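Local coordinates for protein flavodoxin (Fusobacterium nucleatum, PDB 6OHK) that binds flavin mononucleotide and carries electrons, probably as a donor to a number of redox enzymes, at residues Leu87-Cys101 / Lys139-Pro151. The protein carries 1 engineered substitution. Residues are numbered along the deposited sequence; the frame is centred on the assembly and turned at random. Where two conformers were deposited one is given.
Sequences LVGLGNQFAFGESFC and KFIGLALDEENQP. With FMN (flavin mononucleotide), chain B; GOL (glycerol), chain C.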
loop_
_atom_site.group_PDB
_atom_site.type_symbol
_atom_site.label_atom_id
_atom_site.label_comp_id
_atom_site.label_asym_id
_atom_site.label_seq_id
_atom_site.Cartn_x
_atom_site.Cartn_y
_atom_site.Cartn_z
ATOM N N LEU A 87 -2.384 -1.783 1.889
ATOM C CA LEU A 87 -1.223 -1.732 1.017
ATOM C C LEU A 87 -1.629 -1.232 -0.352
ATOM O O LEU A 87 -2.657 -1.674 -0.895
ATOM C CB LEU A 87 -0.641 -3.136 0.888
ATOM C CG LEU A 87 -0.290 -3.812 2.184
ATOM C CD1 LEU A 87 0.154 -5.253 1.893
ATOM C CD2 LEU A 87 0.793 -3.073 2.948
ATOM N N VAL A 88 -0.827 -0.323 -0.900
ATOM C CA VAL A 88 -1.034 0.218 -2.241
ATOM C C VAL A 88 0.224 -0.020 -3.052
ATOM O O VAL A 88 1.304 0.408 -2.649
ATOM C CB VAL A 88 -1.363 1.717 -2.207
ATOM C CG1 VAL A 88 -1.631 2.232 -3.640
ATOM C CG2 VAL A 88 -2.577 1.972 -1.304
ATOM N N GLY A 89 0.084 -0.653 -4.207
ATOM C CA GLY A 89 1.175 -0.802 -5.148
ATOM C C GLY A 89 0.933 0.018 -6.395
ATOM O O GLY A 89 -0.210 0.201 -6.819
ATOM N N LEU A 90 2.018 0.487 -7.005
ATOM C CA LEU A 90 2.016 1.040 -8.363
ATOM C C LEU A 90 2.924 0.179 -9.209
ATOM O O LEU A 90 3.984 -0.257 -8.750
ATOM C CB LEU A 90 2.579 2.433 -8.399
ATOM C CG LEU A 90 1.667 3.559 -7.934
ATOM C CD1 LEU A 90 1.646 3.666 -6.438
ATOM C CD2 LEU A 90 2.184 4.842 -8.501
ATOM N N GLY A 91 2.483 -0.094 -10.434
ATOM C CA GLY A 91 3.289 -0.882 -11.347
ATOM C C GLY A 91 2.799 -0.745 -12.774
ATOM O O GLY A 91 2.010 0.140 -13.102
ATOM N N ASN A 92 3.293 -1.637 -13.636
ATOM C CA ASN A 92 2.921 -1.677 -15.049
ATOM C C ASN A 92 2.599 -3.127 -15.386
ATOM O O ASN A 92 3.500 -3.958 -15.479
ATOM C CB ASN A 92 4.051 -1.124 -15.912
ATOM C CG ASN A 92 3.734 -1.194 -17.399
ATOM O OD1 ASN A 92 2.963 -2.016 -17.856
ATOM N ND2 ASN A 92 4.334 -0.297 -18.163
ATOM N N GLN A 93 1.318 -3.440 -15.523
ATOM C CA GLN A 93 0.928 -4.847 -15.587
ATOM C C GLN A 93 1.301 -5.486 -16.911
ATOM O O GLN A 93 1.410 -6.716 -16.973
ATOM C CB GLN A 93 -0.576 -4.992 -15.321
ATOM C CG GLN A 93 -1.453 -4.405 -16.444
ATOM C CD GLN A 93 -2.832 -4.065 -15.946
ATOM O OE1 GLN A 93 -3.754 -4.901 -16.018
ATOM N NE2 GLN A 93 -2.986 -2.866 -15.417
ATOM N N PHE A 94 1.474 -4.697 -17.969
ATOM C CA PHE A 94 1.781 -5.256 -19.283
ATOM C C PHE A 94 3.267 -5.461 -19.453
ATOM O O PHE A 94 3.706 -6.492 -19.997
ATOM C CB PHE A 94 1.171 -4.373 -20.370
ATOM C CG PHE A 94 -0.323 -4.437 -20.395
ATOM C CD1 PHE A 94 -0.976 -5.521 -20.959
ATOM C CD2 PHE A 94 -1.078 -3.449 -19.838
ATOM C CE1 PHE A 94 -2.369 -5.582 -20.959
ATOM C CE2 PHE A 94 -2.464 -3.517 -19.844
ATOM C CZ PHE A 94 -3.099 -4.578 -20.400
ATOM N N ALA A 95 4.068 -4.524 -18.986
ATOM C CA ALA A 95 5.507 -4.644 -19.126
ATOM C C ALA A 95 6.092 -5.634 -18.157
ATOM O O ALA A 95 7.192 -6.146 -18.401
ATOM C CB ALA A 95 6.168 -3.285 -18.950
ATOM N N PHE A 96 5.400 -5.912 -17.048
ATOM C CA PHE A 96 5.891 -6.786 -15.990
ATOM C C PHE A 96 4.825 -7.826 -15.698
ATOM O O PHE A 96 4.193 -7.814 -14.642
ATOM C CB PHE A 96 6.273 -5.954 -14.765
ATOM C CG PHE A 96 7.308 -4.936 -15.095
ATOM C CD1 PHE A 96 8.640 -5.299 -15.242
ATOM C CD2 PHE A 96 6.956 -3.623 -15.352
ATOM C CE1 PHE A 96 9.587 -4.362 -15.607
ATOM C CE2 PHE A 96 7.906 -2.691 -15.731
ATOM C CZ PHE A 96 9.223 -3.079 -15.860
ATOM N N GLY A 97 4.634 -8.754 -16.630
ATOM C CA GLY A 97 3.557 -9.710 -16.529
ATOM C C GLY A 97 3.713 -10.752 -15.449
ATOM O O GLY A 97 2.747 -11.473 -15.195
ATOM N N GLU A 98 4.880 -10.863 -14.827
ATOM C CA GLU A 98 5.082 -11.777 -13.710
ATOM C C GLU A 98 5.423 -11.053 -12.420
ATOM O O GLU A 98 5.692 -11.722 -11.418
ATOM C CB GLU A 98 6.169 -12.826 -13.979
ATOM C CG GLU A 98 5.886 -13.650 -15.205
ATOM C CD GLU A 98 6.800 -14.858 -15.319
ATOM O OE1 GLU A 98 7.321 -15.106 -16.429
ATOM O OE2 GLU A 98 6.996 -15.557 -14.299
ATOM N N SER A 99 5.374 -9.719 -12.387
ATOM C CA SER A 99 5.792 -9.007 -11.171
ATOM C C SER A 99 4.991 -7.736 -10.951
ATOM O O SER A 99 5.477 -6.813 -10.289
ATOM C CB SER A 99 7.284 -8.726 -11.168
ATOM O OG SER A 99 7.695 -7.896 -12.233
ATOM N N PHE A 100 3.788 -7.665 -11.471
ATOM C CA PHE A 100 2.996 -6.448 -11.343
ATOM C C PHE A 100 2.684 -6.151 -9.888
ATOM O O PHE A 100 2.069 -6.962 -9.184
ATOM C CB PHE A 100 1.698 -6.615 -12.121
ATOM C CG PHE A 100 0.714 -5.487 -11.951
ATOM C CD1 PHE A 100 1.048 -4.184 -12.281
ATOM C CD2 PHE A 100 -0.566 -5.728 -11.512
ATOM C CE1 PHE A 100 0.145 -3.156 -12.149
ATOM C CE2 PHE A 100 -1.463 -4.706 -11.368
ATOM C CZ PHE A 100 -1.111 -3.431 -11.691
ATOM N N CYS A 101 3.063 -4.954 -9.451
ATOM C CA CYS A 101 2.857 -4.532 -8.068
ATOM C C CYS A 101 3.439 -5.512 -7.065
ATOM O O CYS A 101 2.966 -5.615 -5.930
ATOM C CB CYS A 101 1.382 -4.225 -7.749
ATOM S SG CYS A 101 0.784 -2.722 -8.497
ATOM N N LYS A 139 -7.618 -12.947 -4.325
ATOM C CA LYS A 139 -7.671 -11.504 -4.519
ATOM C C LYS A 139 -6.266 -10.930 -4.445
ATOM O O LYS A 139 -5.381 -11.520 -3.835
ATOM C CB LYS A 139 -8.530 -10.852 -3.448
ATOM C CG LYS A 139 -10.030 -11.178 -3.626
ATOM C CD LYS A 139 -10.905 -10.326 -2.723
ATOM C CE LYS A 139 -12.371 -10.590 -2.982
ATOM N NZ LYS A 139 -13.238 -9.793 -2.073
ATOM N N PHE A 140 -6.073 -9.759 -5.049
ATOM C CA PHE A 140 -4.851 -9.022 -4.768
ATOM C C PHE A 140 -4.834 -8.576 -3.306
ATOM O O PHE A 140 -5.863 -8.175 -2.759
ATOM C CB PHE A 140 -4.776 -7.789 -5.662
ATOM C CG PHE A 140 -4.418 -8.056 -7.094
ATOM C CD1 PHE A 140 -3.447 -8.987 -7.467
ATOM C CD2 PHE A 140 -5.027 -7.293 -8.092
ATOM C CE1 PHE A 140 -3.113 -9.177 -8.811
ATOM C CE2 PHE A 140 -4.682 -7.481 -9.432
ATOM C CZ PHE A 140 -3.731 -8.410 -9.773
ATOM N N ILE A 141 -3.641 -8.629 -2.701
ATOM C CA ILE A 141 -3.462 -8.339 -1.287
ATOM C C ILE A 141 -3.486 -6.845 -0.959
ATOM O O ILE A 141 -3.274 -6.478 0.210
ATOM C CB ILE A 141 -2.188 -8.999 -0.745
ATOM C CG1 ILE A 141 -0.920 -8.470 -1.449
ATOM C CG2 ILE A 141 -2.323 -10.521 -0.844
ATOM C CD1 ILE A 141 0.337 -9.148 -1.096
ATOM N N GLY A 142 -3.777 -5.994 -1.928
ATOM C CA GLY A 142 -3.913 -4.570 -1.697
ATOM C C GLY A 142 -4.470 -3.921 -2.934
ATOM O O GLY A 142 -4.926 -4.593 -3.869
ATOM N N LEU A 143 -4.380 -2.608 -2.963
ATOM C CA LEU A 143 -4.798 -1.838 -4.115
ATOM C C LEU A 143 -3.686 -1.820 -5.145
ATOM O O LEU A 143 -2.550 -1.448 -4.819
ATOM C CB LEU A 143 -5.109 -0.421 -3.665
ATOM C CG LEU A 143 -5.642 0.524 -4.710
ATOM C CD1 LEU A 143 -6.960 0.014 -5.283
ATOM C CD2 LEU A 143 -5.766 1.892 -4.158
ATOM N N ALA A 144 -3.999 -2.212 -6.379
ATOM C CA ALA A 144 -3.010 -2.329 -7.452
ATOM C C ALA A 144 -3.286 -1.253 -8.490
ATOM O O ALA A 144 -4.341 -1.270 -9.146
ATOM C CB ALA A 144 -3.076 -3.732 -8.054
ATOM N N LEU A 145 -2.389 -0.304 -8.622
ATOM C CA LEU A 145 -2.594 0.819 -9.517
ATOM C C LEU A 145 -1.630 0.728 -10.687
ATOM O O LEU A 145 -0.495 0.263 -10.548
ATOM C CB LEU A 145 -2.424 2.145 -8.794
ATOM C CG LEU A 145 -3.387 2.329 -7.619
ATOM C CD1 LEU A 145 -3.057 3.591 -6.868
ATOM C CD2 LEU A 145 -4.829 2.344 -8.076
ATOM N N ASP A 146 -2.090 1.184 -11.856
ATOM C CA ASP A 146 -1.245 1.192 -13.054
ATOM C C ASP A 146 -1.490 2.530 -13.731
ATOM O O ASP A 146 -2.457 2.707 -14.461
ATOM C CB ASP A 146 -1.582 0.021 -13.966
ATOM C CG ASP A 146 -0.681 -0.066 -15.181
ATOM O OD1 ASP A 146 -0.075 0.954 -15.559
ATOM O OD2 ASP A 146 -0.602 -1.190 -15.758
ATOM N N GLU A 147 -0.629 3.490 -13.442
ATOM C CA GLU A 147 -0.755 4.827 -14.006
ATOM C C GLU A 147 -0.270 4.892 -15.437
ATOM O O GLU A 147 -0.607 5.845 -16.153
ATOM C CB GLU A 147 0.021 5.828 -13.129
ATOM C CG GLU A 147 -0.704 6.221 -11.881
ATOM C CD GLU A 147 -1.819 7.201 -12.218
ATOM O OE1 GLU A 147 -1.557 8.245 -12.877
ATOM O OE2 GLU A 147 -2.981 6.923 -11.919
ATOM N N GLU A 148 0.536 3.934 -15.872
ATOM C CA GLU A 148 1.016 3.941 -17.246
ATOM C C GLU A 148 -0.082 3.510 -18.204
ATOM O O GLU A 148 -0.211 4.078 -19.303
ATOM C CB GLU A 148 2.241 3.043 -17.363
ATOM C CG GLU A 148 3.446 3.585 -16.535
ATOM C CD GLU A 148 4.703 2.787 -16.775
ATOM O OE1 GLU A 148 5.120 2.700 -17.944
ATOM O OE2 GLU A 148 5.258 2.220 -15.816
ATOM N N ASN A 149 -0.845 2.496 -17.846
ATOM C CA ASN A 149 -1.815 1.899 -18.748
ATOM C C ASN A 149 -3.246 2.143 -18.346
ATOM O O ASN A 149 -4.135 2.106 -19.210
ATOM C CB ASN A 149 -1.609 0.384 -18.834
ATOM C CG ASN A 149 -0.227 0.044 -19.251
ATOM O OD1 ASN A 149 0.197 0.406 -20.374
ATOM N ND2 ASN A 149 0.510 -0.650 -18.392
ATOM N N GLN A 150 -3.521 2.357 -17.056
ATOM C CA GLN A 150 -4.899 2.515 -16.588
ATOM C C GLN A 150 -5.053 3.748 -15.703
ATOM O O GLN A 150 -5.713 3.693 -14.665
ATOM C CB GLN A 150 -5.363 1.263 -15.859
ATOM C CG GLN A 150 -5.357 0.033 -16.755
ATOM C CD GLN A 150 -5.728 -1.244 -16.039
ATOM O OE1 GLN A 150 -5.506 -1.396 -14.835
ATOM N NE2 GLN A 150 -6.229 -2.218 -16.805
ATOM N N PRO A 151 -4.509 4.891 -16.102
ATOM C CA PRO A 151 -4.604 6.060 -15.207
ATOM C C PRO A 151 -6.028 6.503 -14.972
ATOM O O PRO A 151 -6.335 7.050 -13.897
ATOM C CB PRO A 151 -3.781 7.128 -15.935
ATOM C CG PRO A 151 -3.843 6.713 -17.364
ATOM C CD PRO A 151 -3.808 5.208 -17.364
HETATM N N1 FMN B . 6.172 -2.254 -12.326
HETATM C C2 FMN B . 5.715 -3.501 -11.871
HETATM O O2 FMN B . 4.559 -3.715 -11.713
HETATM N N3 FMN B . 6.697 -4.526 -11.638
HETATM C C4 FMN B . 8.045 -4.385 -11.823
HETATM O O4 FMN B . 8.770 -5.328 -11.579
HETATM C C4A FMN B . 8.480 -3.120 -12.303
HETATM N N5 FMN B . 9.840 -2.919 -12.524
HETATM C C5A FMN B . 10.197 -1.653 -13.067
HETATM C C6 FMN B . 11.540 -1.447 -13.433
HETATM C C7 FMN B . 11.935 -0.228 -13.946
HETATM C C7M FMN B . 13.442 -0.111 -14.225
HETATM C C8 FMN B . 10.995 0.761 -14.202
HETATM C C8M FMN B . 11.479 2.094 -14.730
HETATM C C9 FMN B . 9.664 0.556 -13.847
HETATM C C9A FMN B . 9.272 -0.647 -13.315
HETATM N N10 FMN B . 7.879 -0.844 -12.952
HETATM C C10 FMN B . 7.518 -2.098 -12.510
HETATM C "C1'" FMN B . 6.889 0.209 -13.169
HETATM C "C2'" FMN B . 6.947 1.283 -12.041
HETATM O "O2'" FMN B . 6.714 0.729 -10.759
HETATM C "C3'" FMN B . 5.848 2.329 -12.302
HETATM O "O3'" FMN B . 6.215 3.040 -13.467
HETATM C "C4'" FMN B . 5.550 3.304 -11.164
HETATM O "O4'" FMN B . 4.417 4.083 -11.532
HETATM C "C5'" FMN B . 6.720 4.226 -10.844
HETATM O "O5'" FMN B . 6.391 4.944 -9.665
HETATM P P FMN B . 7.299 6.183 -9.191
HETATM O O1P FMN B . 6.598 6.665 -7.941
HETATM O O2P FMN B . 8.700 5.744 -8.934
HETATM O O3P FMN B . 7.255 7.226 -10.315
HETATM C C1 GOL C . 7.733 0.038 -19.442
HETATM O O1 GOL C . 8.679 -0.494 -20.325
HETATM C C2 GOL C . 8.350 1.211 -18.685
HETATM O O2 GOL C . 7.577 2.371 -18.880
HETATM C C3 GOL C . 8.393 0.855 -17.202
HETATM O O3 GOL C . 7.100 0.525 -16.747
HETATM O O HOH W 1 -4.013 -4.067 1.509
HETATM O O HOH W 2 1.953 2.836 -12.225
HETATM O O HOH W 3 2.923 -0.295 -20.955
#
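Two neighbouring parallel strands of the flavodoxin sheet, bridged at Val88-Leu143, Gly89-Ala144 and Leu90-Leu145, run on at their C-terminal ends into loops that border the flavin. Four backbone bonds zip the pair, from Leu143 N to Leu87 O through to Gly91 N to Leu145 O. Beyond them, Asp146 ties the loops together. With CG anti to the backbone N (chi1 -177°), its carboxylate is carried across to Gln93, and OD2 gathers three donors: Gln93 N from above the carboxylate plane, Gln93 NE2 on the anti side at 2.9 Å, and Asn149 ND2 on the syn side, also at 2.9 Å. Such a grip would be expected to favour the ionised acid. Asn149 ND2 also reaches Asn92 OD1 at 2.9 Å, meeting one face of that amide while Ala95 N closes an Asx motif from the other. These bonds tie down the loop whose Asn92 N donates to FMN O2 (3.1 Å), while across the contact Glu148 OE2 takes the ribityl hydroxyl FMN O3' at 2.7 Å. The Phe100 ring, between Gln93 CB over the centre of one face and Cys101 SG toward the rim of the other, brings CE2 to 3.8 Å from Ala144 CB. Gln93 OE1 is held by His128 N. Helix 154-166 covers Val88 and Leu143 through Trp161, Leu87 meets helix 103-113 on the opposite face, and strand 51-59 pairs with the other edge of strand 84-90.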